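Side-chain contacts in glutamate--tRNA ligase (Methanothermobacter thermautotrophicus, PDB 3AII), which probably catalyses the ATP-dependent attachment of glutamate to tRNA(Glu), through a glutamyl-adenylate intermediate: residues Val504-Pro507 / Arg511-Gly514; Val446-Asp451 / Leu458-Ala463; Pro365-Lys370 / Arg394-Glu399. All coordinates share one frame; numbering follows the deposited sequence. Where two conformers were deposited one is given.

Coming from the N terminus, the chain first meets contact 3, where residues 365-370 touch 394-399 and close a loop of 23 residues, more than half of them helical. It joins helices 365-375 and 386-397 in the catalytic part of the chain, and strand 402-408 follows. Contact 2 comes next, with 446-451 and 458-463 separated by six residues; it joins strands on either side of strand 489-495. Contact 1 is last, joining the two strands of a hairpin across a turn of three residues. The contacts lie in series, and none nests in or crosses another. Contacts 2 and 1 belong to two different beta sheets of the anticodon-binding region, their centres about 19 Å apart; those of contacts 2 and 3 are about 30 Å apart.

Contact 1: residues Val504-Pro507 / Arg511-Gly514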
ATOM      1  N   VAL A 504     -10.915  19.960   4.837  1.00 15.03           N
ATOM      2  CA  VAL A 504      -9.848  19.092   4.382  1.00 15.99           C
ATOM      3  C   VAL A 504      -9.582  18.073   5.475  1.00 18.31           C
ATOM      4  O   VAL A 504      -9.392  18.439   6.646  1.00 21.40           O
ATOM      5  CB  VAL A 504      -8.568  19.892   4.094  1.00 16.72           C
ATOM      6  CG1 VAL A 504      -7.461  18.966   3.594  1.00 17.79           C
ATOM      7  CG2 VAL A 504      -8.857  20.994   3.068  1.00 17.93           C
ATOM      8  N   ILE A 505      -9.610  16.797   5.107  1.00 18.12           N
ATOM      9  CA  ILE A 505      -9.265  15.738   6.054  1.00 17.73           C
ATOM     10  C   ILE A 505      -7.775  15.500   5.982  1.00 22.35           C
ATOM     11  O   ILE A 505      -7.243  15.206   4.911  1.00 20.64           O
ATOM     12  CB  ILE A 505     -10.017  14.442   5.762  1.00 18.86           C
ATOM     13  CG1 ILE A 505     -11.515  14.725   5.675  1.00 21.08           C
ATOM     14  CG2 ILE A 505      -9.685  13.401   6.831  1.00 21.46           C
ATOM     15  CD1 ILE A 505     -12.083  15.425   6.893  1.00 25.28           C
ATOM     16  N   MET A 506      -7.097  15.647   7.119  1.00 20.20           N
ATOM     17  CA  MET A 506      -5.642  15.573   7.153  1.00 17.53           C
ATOM     18  C   MET A 506      -5.187  14.124   7.338  1.00 16.13           C
ATOM     19  O   MET A 506      -6.009  13.242   7.598  1.00 22.46           O
ATOM     20  CB  MET A 506      -5.070  16.481   8.258  1.00 20.57           C
ATOM     21  CG  MET A 506      -5.545  17.932   8.206  1.00 21.73           C
ATOM     22  SD  MET A 506      -5.136  18.754   6.642  1.00 23.17           S
ATOM     23  CE  MET A 506      -3.379  18.935   6.774  1.00 20.24           C
ATOM     24  N   PRO A 507      -3.887  13.865   7.165  1.00 19.55           N
ATOM     25  CA  PRO A 507      -3.450  12.469   7.171  1.00 24.15           C
ATOM     26  C   PRO A 507      -3.645  11.763   8.517  1.00 38.58           C
ATOM     27  O   PRO A 507      -3.582  10.538   8.546  1.00 29.84           O
ATOM     28  CB  PRO A 507      -1.967  12.567   6.786  1.00 23.67           C
ATOM     29  CG  PRO A 507      -1.891  13.834   5.981  1.00 24.44           C
ATOM     30  CD  PRO A 507      -2.818  14.769   6.705  1.00 22.25           C
ATOM     31  N   ARG A 511     -10.078  16.940  10.998  1.00 23.87           N
ATOM     32  CA  ARG A 511     -10.837  17.754  10.057  1.00 24.64           C
ATOM     33  C   ARG A 511     -10.385  19.214  10.169  1.00 32.50           C
ATOM     34  O   ARG A 511     -10.404  19.785  11.256  1.00 28.76           O
ATOM     35  CB  ARG A 511     -12.332  17.648  10.379  1.00 31.23           C
ATOM     36  CG  ARG A 511     -13.262  18.201   9.304  1.00 35.24           C
ATOM     37  CD  ARG A 511     -14.609  18.653   9.866  1.00 60.39           C
ATOM     38  NE  ARG A 511     -15.224  17.670  10.755  1.00 69.99           N
ATOM     39  CZ  ARG A 511     -15.563  17.915  12.018  1.00 82.80           C
ATOM     40  NH1 ARG A 511     -15.348  19.115  12.546  1.00 61.60           N
ATOM     41  NH2 ARG A 511     -16.120  16.963  12.755  1.00 79.14           N
ATOM     42  N   VAL A 512      -9.959  19.810   9.055  1.00 21.01           N
ATOM     43  CA  VAL A 512      -9.633  21.234   9.028  1.00 21.09           C
ATOM     44  C   VAL A 512     -10.711  21.988   8.250  1.00 23.77           C
ATOM     45  O   VAL A 512     -10.885  21.763   7.057  1.00 25.57           O
ATOM     46  CB  VAL A 512      -8.244  21.490   8.393  1.00 21.42           C
ATOM     47  CG1 VAL A 512      -7.998  22.995   8.193  1.00 21.70           C
ATOM     48  CG2 VAL A 512      -7.145  20.863   9.235  1.00 25.40           C
ATOM     49  N   ARG A 513     -11.432  22.880   8.924  1.00 19.48           N
ATOM     50  CA  ARG A 513     -12.547  23.595   8.294  1.00 17.96           C
ATOM     51  C   ARG A 513     -12.126  24.976   7.840  1.00 16.36           C
ATOM     52  O   ARG A 513     -11.268  25.599   8.464  1.00 24.63           O
ATOM     53  CB  ARG A 513     -13.720  23.739   9.266  1.00 23.41           C
ATOM     54  CG  ARG A 513     -14.224  22.429   9.838  1.00 36.77           C
ATOM     55  CD  ARG A 513     -15.674  22.564  10.265  1.00 46.15           C
ATOM     56  NE  ARG A 513     -16.226  21.286  10.702  1.00 75.17           N
ATOM     57  CZ  ARG A 513     -17.524  21.043  10.840  1.00 86.61           C
ATOM     58  NH1 ARG A 513     -18.409  21.994  10.569  1.00 83.49           N
ATOM     59  NH2 ARG A 513     -17.937  19.849  11.242  1.00 76.44           N
ATOM     60  N   GLY A 514     -12.732  25.464   6.764  1.00 20.40           N
ATOM     61  CA  GLY A 514     -12.422  26.806   6.292  1.00 20.14           C
ATOM     62  C   GLY A 514     -13.316  27.222   5.148  1.00 17.00           C
ATOM     63  O   GLY A 514     -14.416  26.697   4.985  1.00 17.31           O
TER
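V504 and V512 are tied by two backbone hydrogen bonds, one in each direction. V504 N gives to V512 O at 2.9 Å, and V512 N returns a bond to V504 O at 2.8 Å with an N-H...O angle of 170°. This makes them an antiparallel hydrogen-bonded pair, with I505 and R511 next to it as a non-hydrogen-bonded pair, their CA atoms 4.8 Å apart. Strands 500-505 and 511-516 thus form a beta hairpin in the anticodon-binding region, whose beta-barrel architecture is familiar from class I glutamyl- and glutaminyl-tRNA synthetases.

On the face that carries the two valines, M506 crosses V512 at a slant. With CG anti to the carbonyl carbon (chi1 -53°), M506 brings that CG to V512 CG2 at a tight 3.5 Å, and SD follows, 3.9 Å from the same methyl. On the other face, I505 CD1 rests against the aliphatic part of R511, 3.9 Å from its CG. The first torsion of R511 (chi1 -167°) lays CG beside that methyl, and a bend at chi3 turns the end of the chain away.

Outside the hairpin, I505 bonds through its backbone to F548 and Y550 of strand 546-552, and V504 and M506 both pack on F534. V512 touches A408 of strand 402-408, on the hairpin's other flank.

The polar grip is entirely main chain; no side-chain polar atom bonds across the two segments. The side chains add apolar contact on both faces, and R511 lends only its methylene chain, keeping its charge at the exposed edge of the contact.

Contact 2: residues Val446-Asp451 / Leu458-Ala463; sequences VYLPGD and LRLIDA
V446, L448, L458 and L460 make the whole contact, and the four side chains that meet are all branched aliphatics, with no flat group among them. Each of the two central leucines splits its methyls between two partners. L448 sends CD1 to CD1 of L458, 4.1 Å away, the two side chains meeting tip to tip. Its other methyl, CD2, lies 4.1 Å from CD2 of L460, and there the side chains run at about a right angle. L460 in turn points CD1 at V446, again tip to tip, and it lies 4.1 Å from V446 CG1 and 4.2 Å from V446 CG2, close to both branches of the valine.

L448 owes its reach to its torsions: CG is anti to the carbonyl carbon (chi1 -60°) and CD1 continues the chain outward, with chi2 at -175°. All three leucines share that first torsion. The spacing is that of ordinary van der Waals packing, without compression, and all four side chains are buried, so the contact is held by that packing and, probably, by the burial of apolar surface.

The strands themselves stay well apart. The segments 446-449 and 458-460 approach no closer than 10.7 Å between axes, their directions 122° apart, and the contact spans the space enclosed by the curled sheet, consistent with the core of the anticodon-binding beta barrel of this family. In the order of strands, 489-495 lies between them, and its W493 also packs on L460. On their outer sides, V446 and L448 bond through the backbone to L413 and V411 of strand 410-416, and L458 to V466 of strand 464-469.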
ATOM      1  N   VAL A 446     -12.833  40.193   3.748  1.00 17.71           N
ATOM      2  CA  VAL A 446     -12.143  38.985   3.296  1.00 18.77           C
ATOM      3  C   VAL A 446     -12.052  37.978   4.421  1.00 18.44           C
ATOM      4  O   VAL A 446     -12.172  38.324   5.602  1.00 20.22           O
ATOM      5  CB  VAL A 446     -10.703  39.276   2.815  1.00 16.98           C
ATOM      6  CG1 VAL A 446     -10.702  40.247   1.667  1.00 20.98           C
ATOM      7  CG2 VAL A 446      -9.820  39.809   3.979  1.00 21.25           C
ATOM      8  N   TYR A 447     -11.839  36.720   4.052  1.00 17.16           N
ATOM      9  CA  TYR A 447     -11.444  35.713   5.021  1.00 16.93           C
ATOM     10  C   TYR A 447      -9.943  35.489   4.923  1.00 16.82           C
ATOM     11  O   TYR A 447      -9.412  35.278   3.825  1.00 18.45           O
ATOM     12  CB  TYR A 447     -12.169  34.395   4.743  1.00 14.20           C
ATOM     13  CG  TYR A 447     -13.652  34.416   5.049  1.00 16.64           C
ATOM     14  CD1 TYR A 447     -14.584  34.529   4.028  1.00 20.66           C
ATOM     15  CD2 TYR A 447     -14.115  34.272   6.356  1.00 22.31           C
ATOM     16  CE1 TYR A 447     -15.944  34.528   4.296  1.00 24.26           C
ATOM     17  CE2 TYR A 447     -15.475  34.271   6.636  1.00 21.99           C
ATOM     18  CZ  TYR A 447     -16.382  34.390   5.599  1.00 25.89           C
ATOM     19  OH  TYR A 447     -17.736  34.378   5.860  1.00 28.17           O
ATOM     20  N   LEU A 448      -9.247  35.556   6.056  1.00 16.18           N
ATOM     21  CA  LEU A 448      -7.831  35.199   6.101  1.00 14.04           C
ATOM     22  C   LEU A 448      -7.635  33.945   6.933  1.00 20.14           C
ATOM     23  O   LEU A 448      -8.360  33.723   7.904  1.00 20.75           O
ATOM     24  CB  LEU A 448      -6.989  36.310   6.732  1.00 15.75           C
ATOM     25  CG  LEU A 448      -6.993  37.685   6.085  1.00 18.15           C
ATOM     26  CD1 LEU A 448      -5.996  38.606   6.806  1.00 21.23           C
ATOM     27  CD2 LEU A 448      -6.637  37.570   4.630  1.00 15.83           C
ATOM     28  N   PRO A 449      -6.646  33.124   6.568  1.00 17.04           N
ATOM     29  CA  PRO A 449      -6.354  31.940   7.386  1.00 18.75           C
ATOM     30  C   PRO A 449      -5.933  32.372   8.776  1.00 27.74           C
ATOM     31  O   PRO A 449      -5.026  33.189   8.912  1.00 24.10           O
ATOM     32  CB  PRO A 449      -5.186  31.271   6.650  1.00 21.91           C
ATOM     33  CG  PRO A 449      -4.599  32.344   5.776  1.00 23.57           C
ATOM     34  CD  PRO A 449      -5.724  33.274   5.429  1.00 17.70           C
ATOM     35  N   GLY A 450      -6.598  31.849   9.797  1.00 24.66           N
ATOM     36  CA  GLY A 450      -6.407  32.361  11.144  1.00 30.32           C
ATOM     37  C   GLY A 450      -5.194  31.847  11.896  1.00 40.01           C
ATOM     38  O   GLY A 450      -4.772  32.458  12.876  1.00 38.79           O
ATOM     39  N   ASP A 451      -4.630  30.731  11.447  1.00 40.93           N
ATOM     40  CA  ASP A 451      -3.545  30.075  12.179  1.00 52.35           C
ATOM     41  C   ASP A 451      -2.213  30.821  12.107  1.00 37.06           C
ATOM     42  O   ASP A 451      -1.673  31.053  11.026  1.00 39.10           O
ATOM     43  CB  ASP A 451      -3.370  28.628  11.706  1.00 55.27           C
ATOM     44  CG  ASP A 451      -4.567  27.756  12.046  1.00 72.55           C
ATOM     45  OD1 ASP A 451      -5.312  28.112  12.986  1.00 52.77           O
ATOM     46  OD2 ASP A 451      -4.762  26.717  11.376  1.00 64.45           O
ATOM     47  N   LEU A 458       0.798  42.790   5.775  1.00 16.05           N
ATOM     48  CA  LEU A 458       0.489  41.629   4.951  1.00 13.60           C
ATOM     49  C   LEU A 458       0.224  42.094   3.539  1.00 13.91           C
ATOM     50  O   LEU A 458      -0.286  43.184   3.319  1.00 17.08           O
ATOM     51  CB  LEU A 458      -0.780  40.927   5.452  1.00 17.61           C
ATOM     52  CG  LEU A 458      -0.787  40.421   6.892  1.00 19.30           C
ATOM     53  CD1 LEU A 458      -2.214  40.071   7.349  1.00 20.81           C
ATOM     54  CD2 LEU A 458       0.144  39.227   7.037  1.00 21.50           C
ATOM     55  N   ARG A 459       0.550  41.242   2.579  1.00 14.72           N
ATOM     56  CA  ARG A 459       0.113  41.465   1.216  1.00 14.08           C
ATOM     57  C   ARG A 459      -0.850  40.350   0.865  1.00 14.67           C
ATOM     58  O   ARG A 459      -0.463  39.167   0.827  1.00 16.29           O
ATOM     59  CB  ARG A 459       1.289  41.450   0.245  1.00 16.86           C
ATOM     60  CG  ARG A 459       0.812  41.561  -1.199  1.00 17.18           C
ATOM     61  CD  ARG A 459       1.924  41.926  -2.145  1.00 21.89           C
ATOM     62  NE  ARG A 459       1.439  41.901  -3.526  1.00 23.58           N
ATOM     63  CZ  ARG A 459       0.766  42.889  -4.112  1.00 22.45           C
ATOM     64  NH1 ARG A 459       0.473  44.011  -3.453  1.00 24.15           N
ATOM     65  NH2 ARG A 459       0.378  42.747  -5.377  1.00 29.52           N
ATOM     66  N   LEU A 460      -2.104  40.716   0.632  1.00 16.29           N
ATOM     67  CA  LEU A 460      -3.075  39.742   0.160  1.00 17.64           C
ATOM     68  C   LEU A 460      -2.659  39.453  -1.276  1.00 16.85           C
ATOM     69  O   LEU A 460      -2.617  40.369  -2.103  1.00 17.28           O
ATOM     70  CB  LEU A 460      -4.496  40.302   0.199  1.00 16.81           C
ATOM     71  CG  LEU A 460      -5.112  40.987   1.424  1.00 44.15           C
ATOM     72  CD1 LEU A 460      -6.626  40.746   1.447  1.00 27.02           C
ATOM     73  CD2 LEU A 460      -4.490  40.551   2.734  1.00 30.41           C
ATOM     74  N   ILE A 461      -2.348  38.190  -1.567  1.00 14.34           N
ATOM     75  CA  ILE A 461      -1.687  37.832  -2.827  1.00 16.67           C
ATOM     76  C   ILE A 461      -2.369  38.439  -4.053  1.00 16.74           C
ATOM     77  O   ILE A 461      -3.573  38.304  -4.224  1.00 17.83           O
ATOM     78  CB  ILE A 461      -1.555  36.314  -2.977  1.00 15.77           C
ATOM     79  CG1 ILE A 461      -0.556  35.778  -1.941  1.00 17.73           C
ATOM     80  CG2 ILE A 461      -1.143  35.933  -4.423  1.00 15.09           C
ATOM     81  CD1 ILE A 461      -0.559  34.266  -1.818  1.00 23.13           C
ATOM     82  N   ASP A 462      -1.580  39.128  -4.882  1.00 17.96           N
ATOM     83  CA  ASP A 462      -2.076  39.767  -6.104  1.00 19.09           C
ATOM     84  C   ASP A 462      -3.095  40.899  -5.908  1.00 18.08           C
ATOM     85  O   ASP A 462      -3.654  41.405  -6.885  1.00 20.30           O
ATOM     86  CB  ASP A 462      -2.640  38.709  -7.068  1.00 17.79           C
ATOM     87  CG  ASP A 462      -1.545  37.887  -7.727  1.00 22.96           C
ATOM     88  OD1 ASP A 462      -0.378  38.331  -7.709  1.00 28.40           O
ATOM     89  OD2 ASP A 462      -1.842  36.801  -8.267  1.00 21.58           O
ATOM     90  N   ALA A 463      -3.306  41.339  -4.664  1.00 18.93           N
ATOM     91  CA  ALA A 463      -4.405  42.252  -4.380  1.00 15.89           C
ATOM     92  C   ALA A 463      -3.969  43.587  -3.772  1.00 22.17           C
ATOM     93  O   ALA A 463      -3.787  44.567  -4.493  1.00 22.58           O
ATOM     94  CB  ALA A 463      -5.442  41.554  -3.486  1.00 17.41           C
TER

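Contact 3: residues Pro365-Lys370 / Arg394-Glu399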
ATOM      1  N   PRO A 365      -0.183   6.731  -8.692  1.00 18.28           N
ATOM      2  CA  PRO A 365       0.484   5.430  -8.724  1.00 18.52           C
ATOM      3  C   PRO A 365       1.849   5.520  -9.403  1.00 19.71           C
ATOM      4  O   PRO A 365       2.741   4.740  -9.066  1.00 21.85           O
ATOM      5  CB  PRO A 365      -0.485   4.545  -9.526  1.00 22.39           C
ATOM      6  CG  PRO A 365      -1.368   5.498 -10.278  1.00 20.78           C
ATOM      7  CD  PRO A 365      -1.461   6.740  -9.420  1.00 18.49           C
ATOM      8  N   GLU A 366       2.009   6.465 -10.327  1.00 20.66           N
ATOM      9  CA  GLU A 366       3.272   6.699 -11.022  0.54 25.35           C
ATOM     10  C   GLU A 366       4.388   7.066 -10.045  1.00 20.30           C
ATOM     11  O   GLU A 366       5.560   6.734 -10.257  1.00 23.06           O
ATOM     12  CB  GLU A 366       3.099   7.823 -12.051  0.54 27.23           C
ATOM     13  CG  GLU A 366       2.248   7.458 -13.273  0.54 33.66           C
ATOM     14  CD  GLU A 366       0.746   7.383 -12.995  0.54 38.73           C
ATOM     15  OE1 GLU A 366       0.248   8.054 -12.061  0.54 13.11           O
ATOM     16  OE2 GLU A 366       0.054   6.650 -13.736  0.54 50.64           O
ATOM     17  N   ALA A 367       4.015   7.791  -8.987  1.00 21.47           N
ATOM     18  CA  ALA A 367       4.973   8.181  -7.951  1.00 18.20           C
ATOM     19  C   ALA A 367       5.477   6.939  -7.219  1.00 22.22           C
ATOM     20  O   ALA A 367       6.670   6.808  -6.932  1.00 22.29           O
ATOM     21  CB  ALA A 367       4.339   9.157  -6.957  1.00 18.56           C
ATOM     22  N   ILE A 368       4.556   6.028  -6.922  1.00 18.50           N
ATOM     23  CA  ILE A 368       4.907   4.771  -6.268  1.00 21.30           C
ATOM     24  C   ILE A 368       5.796   3.923  -7.166  1.00 19.00           C
ATOM     25  O   ILE A 368       6.811   3.371  -6.716  1.00 20.50           O
ATOM     26  CB  ILE A 368       3.644   3.975  -5.898  1.00 18.08           C
ATOM     27  CG1 ILE A 368       2.776   4.785  -4.939  1.00 17.48           C
ATOM     28  CG2 ILE A 368       4.023   2.644  -5.271  1.00 20.46           C
ATOM     29  CD1 ILE A 368       3.511   5.281  -3.728  1.00 30.00           C
ATOM     30  N   ARG A 369       5.421   3.821  -8.436  1.00 20.48           N
ATOM     31  CA  ARG A 369       6.208   3.036  -9.375  0.56 22.83           C
ATOM     32  C   ARG A 369       7.617   3.600  -9.483  1.00 24.84           C
ATOM     33  O   ARG A 369       8.589   2.851  -9.444  1.00 24.31           O
ATOM     34  CB  ARG A 369       5.551   2.971 -10.758  0.56 20.75           C
ATOM     35  CG  ARG A 369       6.333   2.110 -11.749  0.56 23.85           C
ATOM     36  CD  ARG A 369       5.605   1.952 -13.077  0.56 23.45           C
ATOM     37  NE  ARG A 369       4.350   1.215 -12.954  0.56 32.67           N
ATOM     38  CZ  ARG A 369       4.236  -0.109 -13.047  0.56 25.15           C
ATOM     39  NH1 ARG A 369       3.047  -0.673 -12.927  0.56 21.01           N
ATOM     40  NH2 ARG A 369       5.305  -0.875 -13.255  0.56 20.28           N
ATOM     41  N   LYS A 370       7.728   4.919  -9.593  1.00 22.36           N
ATOM     42  CA  LYS A 370       9.040   5.546  -9.744  1.00 25.81           C
ATOM     43  C   LYS A 370       9.927   5.300  -8.528  1.00 25.25           C
ATOM     44  O   LYS A 370      11.116   5.012  -8.669  1.00 27.66           O
ATOM     45  CB  LYS A 370       8.915   7.049 -10.030  1.00 27.67           C
ATOM     46  CG  LYS A 370      10.263   7.745 -10.124  1.00 40.15           C
ATOM     47  CD  LYS A 370      10.188   9.098 -10.808  1.00 53.45           C
ATOM     48  CE  LYS A 370      11.568   9.760 -10.821  1.00 44.25           C
ATOM     49  NZ  LYS A 370      11.619  10.987 -11.664  1.00 53.26           N
ATOM     50  N   ARG A 394       4.817  15.331  -5.597  1.00 17.28           N
ATOM     51  CA  ARG A 394       4.815  16.782  -5.766  1.00 17.52           C
ATOM     52  C   ARG A 394       5.339  17.171  -7.154  1.00 19.98           C
ATOM     53  O   ARG A 394       4.771  18.033  -7.820  1.00 20.31           O
ATOM     54  CB  ARG A 394       5.647  17.435  -4.665  1.00 18.08           C
ATOM     55  CG  ARG A 394       5.699  18.958  -4.730  1.00 19.32           C
ATOM     56  CD  ARG A 394       6.509  19.524  -3.555  1.00 25.99           C
ATOM     57  NE  ARG A 394       5.961  19.089  -2.272  1.00 24.34           N
ATOM     58  CZ  ARG A 394       6.555  18.231  -1.442  1.00 22.29           C
ATOM     59  NH1 ARG A 394       5.956  17.895  -0.302  1.00 23.67           N
ATOM     60  NH2 ARG A 394       7.746  17.719  -1.736  1.00 25.34           N
ATOM     61  N   SER A 395       6.399  16.504  -7.604  1.00 21.21           N
ATOM     62  CA  SER A 395       6.945  16.764  -8.930  1.00 20.12           C
ATOM     63  C   SER A 395       5.910  16.554 -10.023  1.00 22.07           C
ATOM     64  O   SER A 395       5.902  17.270 -11.022  1.00 27.00           O
ATOM     65  CB  SER A 395       8.198  15.929  -9.180  1.00 28.18           C
ATOM     66  OG  SER A 395       9.209  16.336  -8.274  1.00 29.66           O
ATOM     67  N   ILE A 396       5.023  15.588  -9.820  1.00 20.39           N
ATOM     68  CA  ILE A 396       3.938  15.360 -10.764  1.00 17.61           C
ATOM     69  C   ILE A 396       2.831  16.404 -10.616  1.00 23.99           C
ATOM     70  O   ILE A 396       2.437  17.047 -11.585  1.00 24.37           O
ATOM     71  CB  ILE A 396       3.330  13.961 -10.599  1.00 21.58           C
ATOM     72  CG1 ILE A 396       4.388  12.890 -10.878  1.00 24.95           C
ATOM     73  CG2 ILE A 396       2.127  13.793 -11.535  1.00 26.91           C
ATOM     74  CD1 ILE A 396       3.930  11.490 -10.523  1.00 23.64           C
ATOM     75  N   LEU A 397       2.324  16.570  -9.401  1.00 17.73           N
ATOM     76  CA  LEU A 397       1.189  17.454  -9.185  1.00 19.96           C
ATOM     77  C   LEU A 397       1.516  18.922  -9.464  1.00 21.51           C
ATOM     78  O   LEU A 397       0.661  19.677  -9.929  1.00 23.76           O
ATOM     79  CB  LEU A 397       0.648  17.303  -7.761  1.00 15.18           C
ATOM     80  CG  LEU A 397       0.030  15.958  -7.410  1.00 20.46           C
ATOM     81  CD1 LEU A 397      -0.608  16.021  -6.016  1.00 19.02           C
ATOM     82  CD2 LEU A 397      -0.991  15.588  -8.472  1.00 23.97           C
ATOM     83  N   GLU A 398       2.741  19.348  -9.175  1.00 17.72           N
ATOM     84  CA  GLU A 398       3.022  20.777  -9.272  1.00 19.49           C
ATOM     85  C   GLU A 398       2.977  21.255 -10.716  1.00 22.92           C
ATOM     86  O   GLU A 398       2.920  22.454 -10.966  1.00 25.12           O
ATOM     87  CB  GLU A 398       4.349  21.156  -8.602  1.00 22.81           C
ATOM     88  CG  GLU A 398       5.573  20.729  -9.363  1.00 34.46           C
ATOM     89  CD  GLU A 398       6.841  20.919  -8.554  1.00 33.25           C
ATOM     90  OE1 GLU A 398       6.751  21.427  -7.411  1.00 38.38           O
ATOM     91  OE2 GLU A 398       7.923  20.556  -9.063  1.00 42.57           O
ATOM     92  N   GLU A 399       2.975  20.323 -11.661  1.00 23.67           N
ATOM     93  CA  GLU A 399       2.977  20.706 -13.068  1.00 28.67           C
ATOM     94  C   GLU A 399       1.582  20.803 -13.666  1.00 27.89           C
ATOM     95  O   GLU A 399       1.422  21.278 -14.789  1.00 32.12           O
ATOM     96  CB  GLU A 399       3.832  19.745 -13.897  1.00 32.41           C
ATOM     97  CG  GLU A 399       5.324  19.851 -13.611  1.00 36.63           C
ATOM     98  CD  GLU A 399       5.852  21.273 -13.740  1.00 58.04           C
ATOM     99  OE1 GLU A 399       6.886  21.583 -13.109  1.00 73.14           O
ATOM    100  OE2 GLU A 399       5.233  22.085 -14.464  1.00 65.34           O
TER
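I396 makes this contact with a single methyl, CD1, set against the first turn of helix 365-375. CD1 lies 4.0 Å from the backbone N of A367, 4.1 Å from CB of E366 and 4.3 Å from CB of A367, so it touches main chain and side-chain roots alike. The torsions of I396 put it there: CG1 is anti to the carbonyl carbon (chi1 -62°), and with chi2 at 171° the chain runs out straight, placing CD1 at its far end. E366 meets it through its beta carbon. A367, short and buried, lets the isoleucine come near the helix backbone, and the CA atoms of A367 and I396 come to 7.8 Å.

Both helices lie in the catalytic part of the chain, and strand 402-408 follows. In class I synthetases of this group such helices link the nucleotide-binding fold to the anticodon-binding barrels, and the position here is consistent with that.

Within the segments, R369 N and K370 N bond back to the carbonyl oxygens of P365 and E366, each at 2.9 Å, so the turn carrying E366 and A367 is regular. E398 N bonds to R394 O at 2.8 Å, across the turn that carries I396. Further out, A367 also rests on N393 and I396 on R364, while I368 packs on helix 111-126, which begins within the predicted HIGH motif. In the conformer given, R369 salt-bridges E122 of that helix, and on helix 386-397, R394 NE bonds to the carbonyl of K553.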